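Local coordinates for mandelate racemase/muconate lactonizing protein (Alicyclobacillus acidocaldarius LAA1, PDB 3QLD) that is of unassigned function but belongs to the enolase superfamily, pairing an alpha+beta capping domain with a modified TIM barrel, at residues Ala114-Tyr119 and Gln125-Leu130; Arg253-Thr258 and Leu281-Val286; His308-Ala313 and Tyr320-Gly325. All coordinates share one frame; numbering follows the deposited sequence.

Read from the N terminus, the three contacts follow one another in series, with no nesting and no crossing. Interaction 1 closes a short connection in the capping domain, folding the short helix 127-130 back on helix 105-123. Interaction 2 spans a longer excursion within the barrel domain and sets two neighbouring outer helices, 252-261 and 277-289, beside each other. Interaction 3 closes the loop after helix 303-313 by laying residues 320-325, which run without regular helix or strand, over that helix. Interactions 1 and 3 touch directly, so the capping domain and barrel meet there; interaction 2 stays apart, its nearest atoms about 5 Å from either of the others.

Interaction 1: residues Ala114-Tyr119 and Gln125-Leu130; sequences AVWDWY and QPLVGL
L127 and L130, one helical turn apart on the short helix 127-130, face W116 and Y119 of helix 105-123. L127 CD1 does most of the work on its side: it lies 3.7 Å from the backbone W116 O and 3.9 Å from W116 CE3, so that the leucine crosses the indole at about a right angle and meets the aromatic carbons obliquely. The side chain reaches this place because its CG is anti to the backbone N (chi1 179°), which places CD1 against the W116 backbone and ring. L130 serves the other aromatic residue. L130 CD1 comes in at the edge of the phenol ring, close to the ring plane and almost equally near Y119 CD1 (3.6 Å) and Y119 CE1. Further along the indole, W116 CZ3 approaches L130 CB at 4.3 Å. W116 thus touches both leucines, Y119 only L130 across this contact, and these contacts are dispersive.

The next shell fixes the aromatic groups. W116 sits in an edge-to-face pair with F277 of the barrel domain and also packs on P91 and L131, while Y119 rests on P91 as well. D117, whose OD1 stands 4.3 Å from L127 CD2, turns its carboxylate to other partners: OD2 bonds to W45 N, and OD1 is shared by V356 N and H308 NE2. L127 is itself tied through its backbone to C353, and V128 packs on I311 of helix 303-313.

Chemically, the join between helix 105-123 and helix 127-130 depends on apolar packing, whereas the polar bonds beside it are made by the buried D117. With three bonds on its two oxygens, the D117 carboxylate probably keeps its charge, and it links the capping domain to the barrel beside the leucine-aromatic layer.

Interaction 2: residues Arg253-Thr258 and Leu281-Val286; sequences RELKLT and LRALDV. With SO4 (sulfate ion), chain C.
K256 and V286, with CA atoms 7.0 Å apart, and L255 and A283, with CA atoms 7.2 Å apart, are the backbone pairs nearest each other along two almost parallel helices: the helical axes approach to 9.8 Å and their directions differ by 12°. This is the side-by-side arrangement of neighbouring outer helices in a beta/alpha barrel.

Between them, L255 CD2 presses on the backbone A283 O at 3.2 Å and on A283 CB at 4.0 Å. CG anti to the backbone N (chi1 -177°) carries L255 into this position, where it slides past V286 in the opposite direction. V286 CG2 meets the methylene chain of K256 at CE, 3.8 Å away, the two side chains crossing nearly at right angles.

At the N-terminal end of helix 252-261 a sulfate, probably from the crystallisation liquor, binds R253 and is also reached by the R282 side chain. R253 NE gives sulfate O4 an almost straight bond (2.8 Å, 176°) at the guanidinium edge, and R253 N adds a second donor to the same oxygen. R282 NH2 reaches sulfate O3 at 2.5 Å, a length short enough to be doubtful. R105 and V252 N complete the set.

The chemistry is therefore divided: apolar side chains, one of them lying on a backbone carbonyl, join the helices, while arginines and helix-start amides form an anion site whose positive field probably suits the doubly charged sulfate.

Interaction 3: residues His308-Ala313 and Tyr320-Gly325; sequences HGLIAA and YATDLG
G309 and L310 share the flat group that matters here, their peptide link: L324 CD1 lies over one face of it, 3.4 Å from G309 C and 3.5 Å from L310 N. The methyl can come down so closely because G309 has no side chain to stand in its way. The H308 ring, just before it, pairs edge-to-face with F277, and its NE2 bonds to D117 OD1.

L324 lies beside L310 rather than end on. L310 CD2 comes 4.0 Å from L324 CB, the two leucines sliding past each other in opposite directions, and it also reaches T322 CG2 at 4.2 Å. On L324, CG lies anti to the carbonyl carbon (chi1 -68°), a torsion that brings CD1 onto the helix backbone.

T322 fixes the turn from which L324 projects. Its OG1 accepts from L324 N (3.0 Å, 160°), forming an ST turn, and is also hydrogen-bonded to V296 O. The chain is held on both flanks: T322 bonds through its backbone to E139 and S141 of strand 137-144, and D323 to V296 of strand 293-296. Residues 320-325 thus occupy the place where the barrel closes between its first and seventh strands, with helix 303-313 packed outside, while the D323 carboxylate forms salt bridges to K169 and R167.

Leucine-on-peptide packing joins the helix to the 320-325 chain by apolar contact, while T322 and D323 direct their polar groups to strands 137-144, 167-171 and 293-296; L324 O is an exception, buried by the contact and with no partner in the model, probably at some energetic cost.

Interaction 1: residues Ala114-Tyr119 and Gln125-Leu130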
ATOM      1  N   ALA A 114       0.183  16.572  13.133  1.00 25.07           N
ATOM      2  CA  ALA A 114       0.476  18.027  13.202  1.00 25.07           C
ATOM      3  C   ALA A 114      -0.781  18.721  13.761  1.00 26.52           C
ATOM      4  O   ALA A 114      -0.669  19.696  14.544  1.00 26.99           O
ATOM      5  CB  ALA A 114       0.844  18.538  11.828  1.00 24.36           C
ATOM      6  N   VAL A 115      -1.986  18.242  13.404  1.00 25.97           N
ATOM      7  CA  VAL A 115      -3.205  18.864  13.934  1.00 27.16           C
ATOM      8  C   VAL A 115      -3.360  18.637  15.478  1.00 28.81           C
ATOM      9  O   VAL A 115      -3.703  19.574  16.238  1.00 27.22           O
ATOM     10  CB  VAL A 115      -4.433  18.407  13.183  1.00 26.20           C
ATOM     11  CG1 VAL A 115      -5.713  18.981  13.789  1.00 28.71           C
ATOM     12  CG2 VAL A 115      -4.320  18.859  11.746  1.00 25.88           C
ATOM     13  N   TRP A 116      -3.099  17.414  15.930  1.00 29.15           N
ATOM     14  CA  TRP A 116      -3.007  17.118  17.371  1.00 30.67           C
ATOM     15  C   TRP A 116      -2.002  18.033  18.076  1.00 32.01           C
ATOM     16  O   TRP A 116      -2.232  18.497  19.222  1.00 33.39           O
ATOM     17  CB  TRP A 116      -2.611  15.654  17.596  1.00 30.01           C
ATOM     18  CG  TRP A 116      -3.773  14.710  17.623  1.00 33.85           C
ATOM     19  CD1 TRP A 116      -4.227  13.924  16.606  1.00 34.62           C
ATOM     20  CD2 TRP A 116      -4.612  14.415  18.752  1.00 37.03           C
ATOM     21  NE1 TRP A 116      -5.315  13.183  17.015  1.00 31.33           N
ATOM     22  CE2 TRP A 116      -5.551  13.449  18.338  1.00 37.40           C
ATOM     23  CE3 TRP A 116      -4.633  14.859  20.087  1.00 41.76           C
ATOM     24  CZ2 TRP A 116      -6.528  12.938  19.195  1.00 40.19           C
ATOM     25  CZ3 TRP A 116      -5.642  14.355  20.950  1.00 43.36           C
ATOM     26  CH2 TRP A 116      -6.562  13.405  20.488  1.00 39.90           C
ATOM     27  N   ASP A 117      -0.882  18.274  17.405  1.00 30.68           N
ATOM     28  CA  ASP A 117       0.217  18.996  17.976  1.00 31.85           C
ATOM     29  C   ASP A 117      -0.188  20.462  18.062  1.00 30.41           C
ATOM     30  O   ASP A 117       0.065  21.116  19.079  1.00 30.86           O
ATOM     31  CB  ASP A 117       1.488  18.796  17.116  1.00 31.23           C
ATOM     32  CG  ASP A 117       2.726  19.401  17.739  1.00 34.26           C
ATOM     33  OD1 ASP A 117       3.389  18.714  18.565  1.00 27.55           O
ATOM     34  OD2 ASP A 117       3.027  20.589  17.375  1.00 30.66           O
ATOM     35  N   TRP A 118      -0.782  20.981  16.987  1.00 30.07           N
ATOM     36  CA  TRP A 118      -1.258  22.369  16.952  1.00 31.40           C
ATOM     37  C   TRP A 118      -2.297  22.539  18.045  1.00 32.59           C
ATOM     38  O   TRP A 118      -2.227  23.514  18.802  1.00 33.76           O
ATOM     39  CB  TRP A 118      -1.884  22.714  15.598  1.00 32.09           C
ATOM     40  CG  TRP A 118      -2.827  23.883  15.690  1.00 32.71           C
ATOM     41  CD1 TRP A 118      -2.466  25.223  15.696  1.00 36.41           C
ATOM     42  CD2 TRP A 118      -4.249  23.846  15.844  1.00 36.17           C
ATOM     43  NE1 TRP A 118      -3.580  26.000  15.791  1.00 36.24           N
ATOM     44  CE2 TRP A 118      -4.690  25.193  15.907  1.00 35.70           C
ATOM     45  CE3 TRP A 118      -5.210  22.804  15.912  1.00 34.36           C
ATOM     46  CZ2 TRP A 118      -6.044  25.532  16.041  1.00 37.88           C
ATOM     47  CZ3 TRP A 118      -6.555  23.138  16.020  1.00 38.08           C
ATOM     48  CH2 TRP A 118      -6.960  24.500  16.120  1.00 37.40           C
ATOM     49  N   TYR A 119      -3.200  21.561  18.188  1.00 32.08           N
ATOM     50  CA  TYR A 119      -4.294  21.658  19.134  1.00 33.83           C
ATOM     51  C   TYR A 119      -3.804  21.741  20.587  1.00 34.77           C
ATOM     52  O   TYR A 119      -4.345  22.542  21.375  1.00 35.14           O
ATOM     53  CB  TYR A 119      -5.304  20.495  18.950  1.00 33.64           C
ATOM     54  CG  TYR A 119      -6.458  20.521  19.925  1.00 34.15           C
ATOM     55  CD1 TYR A 119      -6.323  19.949  21.194  1.00 37.95           C
ATOM     56  CD2 TYR A 119      -7.646  21.150  19.607  1.00 39.27           C
ATOM     57  CE1 TYR A 119      -7.388  19.994  22.130  1.00 43.07           C
ATOM     58  CE2 TYR A 119      -8.731  21.198  20.524  1.00 43.60           C
ATOM     59  CZ  TYR A 119      -8.576  20.606  21.778  1.00 43.05           C
ATOM     60  OH  TYR A 119      -9.611  20.643  22.683  1.00 47.74           O
ATOM     61  N   GLN A 125      -2.258  22.638  26.568  1.00 41.69           N
ATOM     62  CA  GLN A 125      -2.348  21.400  27.341  1.00 42.04           C
ATOM     63  C   GLN A 125      -1.286  20.423  26.879  1.00 40.61           C
ATOM     64  O   GLN A 125      -1.037  20.336  25.678  1.00 39.36           O
ATOM     65  CB  GLN A 125      -3.723  20.780  27.123  1.00 42.32           C
ATOM     66  CG  GLN A 125      -4.849  21.624  27.706  1.00 47.39           C
ATOM     67  CD  GLN A 125      -6.092  20.813  28.022  1.00 53.58           C
ATOM     68  OE1 GLN A 125      -6.421  19.858  27.318  1.00 56.19           O
ATOM     69  NE2 GLN A 125      -6.783  21.182  29.097  1.00 56.72           N
ATOM     70  N   PRO A 126      -0.620  19.724  27.822  1.00 39.48           N
ATOM     71  CA  PRO A 126       0.295  18.672  27.434  1.00 37.49           C
ATOM     72  C   PRO A 126      -0.349  17.691  26.426  1.00 36.55           C
ATOM     73  O   PRO A 126      -1.452  17.159  26.658  1.00 37.65           O
ATOM     74  CB  PRO A 126       0.607  17.972  28.760  1.00 37.47           C
ATOM     75  CG  PRO A 126       0.586  19.138  29.806  1.00 38.93           C
ATOM     76  CD  PRO A 126      -0.501  20.083  29.260  1.00 40.26           C
ATOM     77  N   LEU A 127       0.316  17.499  25.287  1.00 35.06           N
ATOM     78  CA  LEU A 127      -0.162  16.541  24.264  1.00 32.24           C
ATOM     79  C   LEU A 127      -0.351  15.148  24.838  1.00 32.39           C
ATOM     80  O   LEU A 127      -1.369  14.526  24.589  1.00 31.31           O
ATOM     81  CB  LEU A 127       0.767  16.516  23.023  1.00 32.64           C
ATOM     82  CG  LEU A 127       0.352  15.518  21.905  1.00 27.23           C
ATOM     83  CD1 LEU A 127      -1.096  15.750  21.388  1.00 27.73           C
ATOM     84  CD2 LEU A 127       1.299  15.689  20.755  1.00 25.38           C
ATOM     85  N   VAL A 128       0.595  14.672  25.650  1.00 32.47           N
ATOM     86  CA  VAL A 128       0.438  13.341  26.259  1.00 34.35           C
ATOM     87  C   VAL A 128      -0.861  13.069  27.141  1.00 35.94           C
ATOM     88  O   VAL A 128      -1.547  12.034  26.995  1.00 35.91           O
ATOM     89  CB  VAL A 128       1.729  12.890  26.949  1.00 33.00           C
ATOM     90  CG1 VAL A 128       1.980  13.710  28.238  1.00 37.78           C
ATOM     91  CG2 VAL A 128       1.652  11.396  27.280  1.00 33.45           C
ATOM     92  N   GLY A 129      -1.232  14.042  27.981  1.00 38.54           N
ATOM     93  CA  GLY A 129      -2.477  13.973  28.767  1.00 38.50           C
ATOM     94  C   GLY A 129      -3.673  14.036  27.841  1.00 38.65           C
ATOM     95  O   GLY A 129      -4.758  13.464  28.116  1.00 37.36           O
ATOM     96  N   LEU A 130      -3.491  14.728  26.727  1.00 37.71           N
ATOM     97  CA  LEU A 130      -4.581  14.856  25.774  1.00 38.64           C
ATOM     98  C   LEU A 130      -4.950  13.503  25.179  1.00 39.81           C
ATOM     99  O   LEU A 130      -6.126  13.236  24.932  1.00 40.14           O
ATOM    100  CB  LEU A 130      -4.220  15.856  24.679  1.00 38.69           C
ATOM    101  CG  LEU A 130      -4.401  17.339  25.005  1.00 40.84           C
ATOM    102  CD1 LEU A 130      -4.701  18.020  23.723  1.00 44.42           C
ATOM    103  CD2 LEU A 130      -5.547  17.603  25.993  1.00 42.72           C
TER

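Interaction 2: residues Arg253-Thr258 and Leu281-Val286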
ATOM      1  N   ARG A 253      -7.544  -2.997  10.999  1.00 37.81           N
ATOM      2  CA  ARG A 253      -8.149  -4.227  10.444  1.00 36.98           C
ATOM      3  C   ARG A 253      -7.138  -5.399  10.281  1.00 35.01           C
ATOM      4  O   ARG A 253      -7.489  -6.556  10.498  1.00 33.99           O
ATOM      5  CB  ARG A 253      -8.816  -3.962   9.101  1.00 38.95           C
ATOM      6  CG  ARG A 253     -10.174  -3.220   9.236  1.00 44.59           C
ATOM      7  CD  ARG A 253     -10.597  -2.553   7.904  1.00 50.60           C
ATOM      8  NE  ARG A 253      -9.652  -1.489   7.573  1.00 56.75           N
ATOM      9  CZ  ARG A 253      -9.421  -0.993   6.357  1.00 59.36           C
ATOM     10  NH1 ARG A 253     -10.064  -1.443   5.284  1.00 59.94           N
ATOM     11  NH2 ARG A 253      -8.520  -0.034   6.225  1.00 61.05           N
ATOM     12  N   GLU A 254      -5.915  -5.095   9.879  1.00 32.70           N
ATOM     13  CA  GLU A 254      -4.880  -6.140   9.790  1.00 32.38           C
ATOM     14  C   GLU A 254      -4.550  -6.702  11.182  1.00 29.04           C
ATOM     15  O   GLU A 254      -4.239  -7.857  11.343  1.00 28.23           O
ATOM     16  CB  GLU A 254      -3.618  -5.589   9.158  1.00 32.07           C
ATOM     17  CG  GLU A 254      -3.447  -5.949   7.638  1.00 38.31           C
ATOM     18  CD  GLU A 254      -2.048  -5.562   7.111  1.00 40.68           C
ATOM     19  OE1 GLU A 254      -1.662  -4.376   7.261  1.00 40.95           O
ATOM     20  OE2 GLU A 254      -1.336  -6.448   6.555  1.00 46.84           O
ATOM     21  N   LEU A 255      -4.577  -5.832  12.168  1.00 28.70           N
ATOM     22  CA  LEU A 255      -4.385  -6.219  13.571  1.00 27.87           C
ATOM     23  C   LEU A 255      -5.529  -7.103  13.999  1.00 27.90           C
ATOM     24  O   LEU A 255      -5.293  -8.088  14.649  1.00 28.13           O
ATOM     25  CB  LEU A 255      -4.307  -4.998  14.497  1.00 27.83           C
ATOM     26  CG  LEU A 255      -4.022  -5.346  15.998  1.00 27.45           C
ATOM     27  CD1 LEU A 255      -2.669  -6.008  16.162  1.00 28.26           C
ATOM     28  CD2 LEU A 255      -4.046  -4.071  16.829  1.00 27.24           C
ATOM     29  N   LYS A 256      -6.772  -6.761  13.654  1.00 28.61           N
ATOM     30  CA  LYS A 256      -7.928  -7.687  13.892  1.00 29.89           C
ATOM     31  C   LYS A 256      -7.734  -9.090  13.320  1.00 29.75           C
ATOM     32  O   LYS A 256      -8.025 -10.107  13.997  1.00 30.46           O
ATOM     33  CB  LYS A 256      -9.296  -7.082  13.448  1.00 28.27           C
ATOM     34  CG  LYS A 256      -9.773  -6.027  14.416  1.00 33.93           C
ATOM     35  CD  LYS A 256     -11.114  -5.341  13.934  1.00 37.19           C
ATOM     36  CE  LYS A 256     -11.499  -4.248  14.949  1.00 44.18           C
ATOM     37  NZ  LYS A 256     -12.861  -3.636  14.735  1.00 47.79           N
ATOM     38  N   LEU A 257      -7.221  -9.147  12.093  1.00 29.59           N
ATOM     39  CA  LEU A 257      -6.991 -10.410  11.411  1.00 29.51           C
ATOM     40  C   LEU A 257      -5.838 -11.168  12.133  1.00 29.70           C
ATOM     41  O   LEU A 257      -5.915 -12.392  12.361  1.00 29.73           O
ATOM     42  CB  LEU A 257      -6.629 -10.157   9.927  1.00 29.45           C
ATOM     43  CG  LEU A 257      -6.140 -11.423   9.187  1.00 30.92           C
ATOM     44  CD1 LEU A 257      -7.264 -12.532   9.099  1.00 34.54           C
ATOM     45  CD2 LEU A 257      -5.560 -11.118   7.828  1.00 30.98           C
ATOM     46  N   THR A 258      -4.761 -10.444  12.456  1.00 27.65           N
ATOM     47  CA  THR A 258      -3.641 -11.041  13.245  1.00 27.06           C
ATOM     48  C   THR A 258      -4.111 -11.754  14.489  1.00 27.39           C
ATOM     49  O   THR A 258      -3.778 -12.932  14.717  1.00 27.63           O
ATOM     50  CB  THR A 258      -2.614  -9.965  13.639  1.00 27.40           C
ATOM     51  OG1 THR A 258      -2.040  -9.474  12.447  1.00 26.12           O
ATOM     52  CG2 THR A 258      -1.486 -10.568  14.475  1.00 25.36           C
ATOM     53  N   LEU A 281      -4.362   4.790  19.067  1.00 31.23           N
ATOM     54  CA  LEU A 281      -5.308   4.487  20.205  1.00 32.07           C
ATOM     55  C   LEU A 281      -6.252   3.339  19.846  1.00 32.08           C
ATOM     56  O   LEU A 281      -6.492   2.476  20.697  1.00 33.26           O
ATOM     57  CB  LEU A 281      -6.130   5.734  20.614  1.00 31.11           C
ATOM     58  CG  LEU A 281      -5.222   6.840  21.176  1.00 33.99           C
ATOM     59  CD1 LEU A 281      -5.971   8.179  21.371  1.00 32.11           C
ATOM     60  CD2 LEU A 281      -4.525   6.391  22.422  1.00 36.74           C
ATOM     61  N   ARG A 282      -6.819   3.350  18.629  1.00 31.33           N
ATOM     62  CA  ARG A 282      -7.646   2.215  18.159  1.00 31.96           C
ATOM     63  C   ARG A 282      -6.926   0.877  18.097  1.00 31.54           C
ATOM     64  O   ARG A 282      -7.517  -0.146  18.479  1.00 30.11           O
ATOM     65  CB  ARG A 282      -8.334   2.474  16.833  1.00 32.90           C
ATOM     66  CG  ARG A 282      -9.372   3.580  16.912  1.00 36.47           C
ATOM     67  CD  ARG A 282     -10.139   3.797  15.636  1.00 41.03           C
ATOM     68  NE  ARG A 282      -9.292   4.347  14.565  1.00 43.38           N
ATOM     69  CZ  ARG A 282      -8.957   3.649  13.485  1.00 46.43           C
ATOM     70  NH1 ARG A 282      -8.177   4.185  12.550  1.00 46.88           N
ATOM     71  NH2 ARG A 282      -9.436   2.413  13.330  1.00 44.03           N
ATOM     72  N   ALA A 283      -5.665   0.871  17.648  1.00 30.19           N
ATOM     73  CA  ALA A 283      -4.831  -0.338  17.670  1.00 30.67           C
ATOM     74  C   ALA A 283      -4.571  -0.856  19.079  1.00 31.01           C
ATOM     75  O   ALA A 283      -4.538  -2.078  19.314  1.00 30.65           O
ATOM     76  CB  ALA A 283      -3.452  -0.107  16.977  1.00 29.05           C
ATOM     77  N   LEU A 284      -4.333   0.054  20.025  1.00 31.76           N
ATOM     78  CA  LEU A 284      -4.064  -0.387  21.382  1.00 32.86           C
ATOM     79  C   LEU A 284      -5.330  -1.018  22.029  1.00 33.17           C
ATOM     80  O   LEU A 284      -5.214  -1.946  22.818  1.00 32.96           O
ATOM     81  CB  LEU A 284      -3.554   0.772  22.237  1.00 32.75           C
ATOM     82  CG  LEU A 284      -2.168   1.287  21.876  1.00 36.84           C
ATOM     83  CD1 LEU A 284      -1.653   2.335  22.878  1.00 37.13           C
ATOM     84  CD2 LEU A 284      -1.162   0.129  21.733  1.00 34.49           C
ATOM     85  N   ASP A 285      -6.500  -0.484  21.698  1.00 33.53           N
ATOM     86  CA  ASP A 285      -7.785  -1.041  22.168  1.00 35.77           C
ATOM     87  C   ASP A 285      -7.867  -2.477  21.737  1.00 35.12           C
ATOM     88  O   ASP A 285      -8.113  -3.366  22.555  1.00 34.79           O
ATOM     89  CB  ASP A 285      -8.997  -0.305  21.567  1.00 36.04           C
ATOM     90  CG  ASP A 285      -9.403   0.878  22.400  1.00 41.93           C
ATOM     91  OD1 ASP A 285      -8.889   0.990  23.533  1.00 46.78           O
ATOM     92  OD2 ASP A 285     -10.220   1.719  21.937  1.00 51.77           O
ATOM     93  N   VAL A 286      -7.699  -2.682  20.439  1.00 33.59           N
ATOM     94  CA  VAL A 286      -7.814  -4.021  19.858  1.00 33.84           C
ATOM     95  C   VAL A 286      -6.725  -4.962  20.363  1.00 31.79           C
ATOM     96  O   VAL A 286      -7.017  -6.155  20.610  1.00 32.37           O
ATOM     97  CB  VAL A 286      -7.853  -4.006  18.289  1.00 34.00           C
ATOM     98  CG1 VAL A 286      -7.795  -5.479  17.691  1.00 35.70           C
ATOM     99  CG2 VAL A 286      -9.111  -3.309  17.770  1.00 35.58           C
TER
HETATM  100  S   SO4 C 401      -8.179   1.055  10.080  1.00 51.58           S
HETATM  101  O1  SO4 C 401      -8.279   1.814   8.835  1.00 51.36           O
HETATM  102  O2  SO4 C 401      -6.921   1.373  10.746  1.00 49.65           O
HETATM  103  O3  SO4 C 401      -9.234   1.447  11.011  1.00 51.07           O
HETATM  104  O4  SO4 C 401      -8.303  -0.365   9.735  1.00 49.86           O

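Interaction 3: residues His308-Ala313 and Tyr320-Gly325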
ATOM      1  N   HIS A 308       7.053  12.800  19.404  1.00 28.15           N
ATOM      2  CA  HIS A 308       5.707  12.202  19.224  1.00 25.88           C
ATOM      3  C   HIS A 308       5.624  10.708  19.529  1.00 26.95           C
ATOM      4  O   HIS A 308       4.595  10.237  20.023  1.00 25.45           O
ATOM      5  CB  HIS A 308       5.173  12.489  17.797  1.00 27.60           C
ATOM      6  CG  HIS A 308       4.668  13.892  17.618  1.00 26.61           C
ATOM      7  ND1 HIS A 308       4.223  14.378  16.405  1.00 25.95           N
ATOM      8  CD2 HIS A 308       4.551  14.922  18.501  1.00 25.00           C
ATOM      9  CE1 HIS A 308       3.830  15.639  16.550  1.00 27.49           C
ATOM     10  NE2 HIS A 308       4.008  15.989  17.821  1.00 30.64           N
ATOM     11  N   GLY A 309       6.722   9.980  19.232  1.00 28.12           N
ATOM     12  CA  GLY A 309       6.828   8.548  19.412  1.00 26.29           C
ATOM     13  C   GLY A 309       7.017   8.264  20.909  1.00 29.16           C
ATOM     14  O   GLY A 309       6.463   7.336  21.437  1.00 27.62           O
ATOM     15  N   LEU A 310       7.830   9.064  21.592  1.00 28.95           N
ATOM     16  CA  LEU A 310       7.840   8.950  23.082  1.00 29.42           C
ATOM     17  C   LEU A 310       6.506   9.278  23.771  1.00 28.73           C
ATOM     18  O   LEU A 310       6.155   8.632  24.719  1.00 30.96           O
ATOM     19  CB  LEU A 310       8.987   9.764  23.647  1.00 31.12           C
ATOM     20  CG  LEU A 310      10.388   9.349  23.159  1.00 29.08           C
ATOM     21  CD1 LEU A 310      11.423  10.511  23.172  1.00 30.91           C
ATOM     22  CD2 LEU A 310      11.035   8.163  23.920  1.00 29.25           C
ATOM     23  N   ILE A 311       5.745  10.254  23.291  1.00 28.39           N
ATOM     24  CA  ILE A 311       4.401  10.496  23.795  1.00 28.80           C
ATOM     25  C   ILE A 311       3.464   9.285  23.596  1.00 29.40           C
ATOM     26  O   ILE A 311       2.780   8.891  24.498  1.00 28.66           O
ATOM     27  CB  ILE A 311       3.837  11.778  23.196  1.00 28.25           C
ATOM     28  CG1 ILE A 311       4.624  12.973  23.779  1.00 26.14           C
ATOM     29  CG2 ILE A 311       2.319  11.855  23.319  1.00 30.38           C
ATOM     30  CD1 ILE A 311       4.462  14.270  23.053  1.00 29.28           C
ATOM     31  N   ALA A 312       3.419   8.696  22.402  1.00 28.99           N
ATOM     32  CA  ALA A 312       2.690   7.421  22.250  1.00 28.26           C
ATOM     33  C   ALA A 312       3.219   6.300  23.218  1.00 27.15           C
ATOM     34  O   ALA A 312       2.447   5.473  23.735  1.00 28.74           O
ATOM     35  CB  ALA A 312       2.781   6.950  20.790  1.00 28.94           C
ATOM     36  N   ALA A 313       4.515   6.231  23.433  1.00 26.98           N
ATOM     37  CA  ALA A 313       5.055   5.193  24.334  1.00 26.63           C
ATOM     38  C   ALA A 313       4.643   5.334  25.802  1.00 29.42           C
ATOM     39  O   ALA A 313       4.862   4.412  26.580  1.00 30.18           O
ATOM     40  CB  ALA A 313       6.506   5.162  24.251  1.00 26.96           C
ATOM     41  N   TYR A 320       6.340  -2.869  27.020  1.00 35.25           N
ATOM     42  CA  TYR A 320       7.765  -3.112  26.827  1.00 32.99           C
ATOM     43  C   TYR A 320       8.464  -1.799  26.425  1.00 31.36           C
ATOM     44  O   TYR A 320       7.795  -0.765  26.120  1.00 31.43           O
ATOM     45  CB  TYR A 320       8.034  -4.202  25.775  1.00 32.38           C
ATOM     46  CG  TYR A 320       7.358  -5.559  26.050  1.00 35.45           C
ATOM     47  CD1 TYR A 320       7.116  -6.009  27.366  1.00 39.94           C
ATOM     48  CD2 TYR A 320       6.991  -6.413  24.979  1.00 36.00           C
ATOM     49  CE1 TYR A 320       6.509  -7.268  27.619  1.00 40.92           C
ATOM     50  CE2 TYR A 320       6.396  -7.666  25.220  1.00 38.64           C
ATOM     51  CZ  TYR A 320       6.162  -8.085  26.540  1.00 41.62           C
ATOM     52  OH  TYR A 320       5.572  -9.323  26.762  1.00 41.97           O
ATOM     53  N   ALA A 321       9.785  -1.889  26.460  1.00 29.58           N
ATOM     54  CA  ALA A 321      10.728  -0.822  26.194  1.00 29.44           C
ATOM     55  C   ALA A 321      10.555  -0.354  24.764  1.00 30.24           C
ATOM     56  O   ALA A 321      10.188  -1.157  23.866  1.00 27.47           O
ATOM     57  CB  ALA A 321      12.163  -1.348  26.353  1.00 28.22           C
ATOM     58  N   THR A 322      10.863   0.933  24.573  1.00 31.41           N
ATOM     59  CA  THR A 322      10.920   1.565  23.243  1.00 29.01           C
ATOM     60  C   THR A 322      12.263   1.430  22.557  1.00 28.49           C
ATOM     61  O   THR A 322      13.320   1.283  23.210  1.00 27.50           O
ATOM     62  CB  THR A 322      10.381   3.040  23.281  1.00 29.75           C
ATOM     63  OG1 THR A 322      10.363   3.591  21.936  1.00 26.59           O
ATOM     64  CG2 THR A 322      11.276   3.958  24.227  1.00 28.35           C
ATOM     65  N   ASP A 323      12.252   1.359  21.214  1.00 25.87           N
ATOM     66  CA  ASP A 323      13.476   1.468  20.463  1.00 29.24           C
ATOM     67  C   ASP A 323      13.937   2.954  20.304  1.00 27.14           C
ATOM     68  O   ASP A 323      14.937   3.190  19.676  1.00 27.73           O
ATOM     69  CB  ASP A 323      13.314   0.859  19.047  1.00 28.22           C
ATOM     70  CG  ASP A 323      13.463  -0.685  19.011  1.00 33.24           C
ATOM     71  OD1 ASP A 323      13.739  -1.330  20.058  1.00 31.67           O
ATOM     72  OD2 ASP A 323      13.309  -1.250  17.896  1.00 32.44           O
ATOM     73  N   LEU A 324      13.147   3.923  20.759  1.00 27.66           N
ATOM     74  CA  LEU A 324      13.418   5.349  20.493  1.00 27.79           C
ATOM     75  C   LEU A 324      14.403   5.778  21.558  1.00 29.62           C
ATOM     76  O   LEU A 324      14.021   5.857  22.701  1.00 29.62           O
ATOM     77  CB  LEU A 324      12.141   6.182  20.644  1.00 25.40           C
ATOM     78  CG  LEU A 324      11.052   5.927  19.564  1.00 27.70           C
ATOM     79  CD1 LEU A 324       9.777   6.636  19.929  1.00 27.95           C
ATOM     80  CD2 LEU A 324      11.549   6.442  18.197  1.00 27.49           C
ATOM     81  N   GLY A 325      15.660   5.979  21.167  1.00 32.01           N
ATOM     82  CA  GLY A 325      16.743   6.286  22.068  1.00 33.26           C
ATOM     83  C   GLY A 325      17.165   7.738  21.951  1.00 32.61           C
ATOM     84  O   GLY A 325      16.532   8.526  21.259  1.00 32.07           O
TER